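Local coordinates for protein cytolethal distending toxin subunit A (Haemophilus ducreyi, PDB 1SR4) that probably pairs with CdtC as a lectin-like heterodimer that delivers the genotoxic subunit CdtB to host cells, causing distension and G2/M growth arrest, at residues 121-126 with 154-159. Sequence-based numbering, arbitrary orientation.
Sequences VEAYGN and IKSVSQ
Q159 sets CG anti to its carbonyl carbon (chi1 -70°) and runs extended beyond it, so its terminal amide reaches the turn that follows strand 120-124. There NE2 donates to G125 O at 2.7 Å, a short and nearly straight bond (159° at the hydrogen). The amide comes in along a lone pair, in the plane of the carbonyl, and G125 O lies almost in the amide plane of Q159. NE2 also donates to a water, 3.0 Å away, which passes a weak bond on to A123 O, so one amide nitrogen grips the carbonyls of A123 and G125, two residues apart, the first through the water and the second directly. OE1 accepts from R161 NE, which fixes which way round the amide sits.

Deeper in, S156 places OG anti to its backbone N (chi1 164°), and Q159 N bonds to that oxygen at 3.1 Å. This is an ST motif: the bond closes a turn in which residues 157-159 take helical backbone angles, and the CB of Q159 points toward 121-126. The weak bond from S158 OG reaches the same acceptor. A123 CB is the nonpolar side of the contact, packed 3.2 Å from S156 OG and 4.0 Å from S158 OG.

The contact thus ties together the ends of strands 120-124 and 152-156, which belong to two different antiparallel hairpins of the ricin-type beta-trefoil. L178 of strand 176-179 touches both A123 and Q159, while F142 of strand 142-146 packs against S156 and A139 in the preceding loop against S158.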
loop_
_atom_site.group_PDB
_atom_site.type_symbol
_atom_site.label_atom_id
_atom_site.label_comp_id
_atom_site.label_asym_id
_atom_site.label_seq_id
_atom_site.Cartn_x
_atom_site.Cartn_y
_atom_site.Cartn_z
ATOM N N VAL A 121 -4.121 -22.136 -2.288
ATOM C CA VAL A 121 -5.207 -22.166 -1.315
ATOM C C VAL A 121 -6.434 -22.469 -2.152
ATOM O O VAL A 121 -6.598 -21.897 -3.235
ATOM C CB VAL A 121 -5.409 -20.794 -0.610
ATOM C CG1 VAL A 121 -6.751 -20.779 0.112
ATOM C CG2 VAL A 121 -4.250 -20.529 0.407
ATOM N N GLU A 122 -7.297 -23.356 -1.661
ATOM C CA GLU A 122 -8.504 -23.733 -2.409
ATOM C C GLU A 122 -9.723 -23.936 -1.497
ATOM O O GLU A 122 -9.637 -24.632 -0.482
ATOM C CB GLU A 122 -8.239 -25.031 -3.181
ATOM C CG GLU A 122 -9.361 -25.397 -4.147
ATOM C CD GLU A 122 -9.047 -26.612 -4.996
ATOM O OE1 GLU A 122 -7.892 -26.747 -5.471
ATOM O OE2 GLU A 122 -9.976 -27.430 -5.205
ATOM N N ALA A 123 -10.853 -23.325 -1.849
ATOM C CA ALA A 123 -12.066 -23.487 -1.061
ATOM C C ALA A 123 -12.565 -24.904 -1.329
ATOM O O ALA A 123 -12.677 -25.323 -2.490
ATOM C CB ALA A 123 -13.129 -22.475 -1.494
ATOM N N TYR A 124 -12.866 -25.632 -0.258
ATOM C CA TYR A 124 -13.352 -27.007 -0.368
ATOM C C TYR A 124 -14.247 -27.342 0.826
ATOM O O TYR A 124 -13.851 -27.142 1.985
ATOM C CB TYR A 124 -12.181 -27.987 -0.417
ATOM C CG TYR A 124 -12.642 -29.420 -0.315
ATOM C CD1 TYR A 124 -13.200 -30.067 -1.417
ATOM C CD2 TYR A 124 -12.629 -30.086 0.908
ATOM C CE1 TYR A 124 -13.746 -31.340 -1.300
ATOM C CE2 TYR A 124 -13.166 -31.355 1.044
ATOM C CZ TYR A 124 -13.728 -31.978 -0.066
ATOM O OH TYR A 124 -14.294 -33.225 0.057
ATOM N N GLY A 125 -15.452 -27.850 0.550
ATOM C CA GLY A 125 -16.369 -28.179 1.627
ATOM C C GLY A 125 -16.580 -26.954 2.506
ATOM O O GLY A 125 -16.866 -25.869 1.991
ATOM N N ASN A 126 -16.455 -27.113 3.824
ATOM C CA ASN A 126 -16.629 -25.991 4.743
ATOM C C ASN A 126 -15.313 -25.383 5.221
ATOM O O ASN A 126 -15.257 -24.847 6.321
ATOM C CB ASN A 126 -17.425 -26.408 5.978
ATOM C CG ASN A 126 -18.837 -26.846 5.644
ATOM O OD1 ASN A 126 -19.442 -26.356 4.696
ATOM N ND2 ASN A 126 -19.367 -27.768 6.433
ATOM N N ILE A 154 -11.995 -12.254 3.444
ATOM C CA ILE A 154 -11.634 -13.092 2.299
ATOM C C ILE A 154 -12.824 -13.932 1.842
ATOM O O ILE A 154 -13.287 -14.820 2.559
ATOM C CB ILE A 154 -10.478 -14.013 2.663
ATOM C CG1 ILE A 154 -9.301 -13.176 3.197
ATOM C CG2 ILE A 154 -10.070 -14.819 1.452
ATOM C CD1 ILE A 154 -8.132 -14.007 3.746
ATOM N N LYS A 155 -13.306 -13.645 0.640
ATOM C CA LYS A 155 -14.473 -14.342 0.115
ATOM C C LYS A 155 -14.162 -15.342 -0.991
ATOM O O LYS A 155 -13.553 -14.998 -2.012
ATOM C CB LYS A 155 -15.477 -13.302 -0.400
ATOM C CG LYS A 155 -16.846 -13.850 -0.765
ATOM C CD LYS A 155 -17.741 -12.701 -1.207
ATOM C CE LYS A 155 -19.190 -13.137 -1.373
ATOM N NZ LYS A 155 -20.016 -12.006 -1.905
ATOM N N SER A 156 -14.564 -16.590 -0.770
ATOM C CA SER A 156 -14.382 -17.627 -1.778
ATOM C C SER A 156 -15.318 -17.255 -2.928
ATOM O O SER A 156 -16.524 -17.064 -2.727
ATOM C CB SER A 156 -14.785 -18.998 -1.228
ATOM O OG SER A 156 -14.962 -19.925 -2.297
ATOM N N VAL A 157 -14.781 -17.138 -4.132
ATOM C CA VAL A 157 -15.637 -16.795 -5.260
ATOM C C VAL A 157 -16.492 -17.991 -5.684
ATOM O O VAL A 157 -17.666 -17.834 -6.030
ATOM C CB VAL A 157 -14.812 -16.307 -6.457
ATOM C CG1 VAL A 157 -15.722 -16.104 -7.667
ATOM C CG2 VAL A 157 -14.103 -14.994 -6.091
ATOM N N SER A 158 -15.922 -19.191 -5.639
ATOM C CA SER A 158 -16.687 -20.367 -6.039
ATOM C C SER A 158 -17.819 -20.648 -5.060
ATOM O O SER A 158 -18.903 -21.064 -5.462
ATOM C CB SER A 158 -15.779 -21.599 -6.128
ATOM O OG SER A 158 -15.307 -21.922 -4.844
ATOM N N GLN A 159 -17.589 -20.410 -3.774
ATOM C CA GLN A 159 -18.635 -20.672 -2.784
ATOM C C GLN A 159 -19.492 -19.482 -2.407
ATOM O O GLN A 159 -20.635 -19.646 -1.997
ATOM C CB GLN A 159 -18.034 -21.257 -1.498
ATOM C CG GLN A 159 -17.510 -22.667 -1.676
ATOM C CD GLN A 159 -17.365 -23.396 -0.357
ATOM O OE1 GLN A 159 -17.984 -23.022 0.638
ATOM N NE2 GLN A 159 -16.560 -24.459 -0.346
HETATM O O HOH W 1 -15.435 -25.007 -3.120
#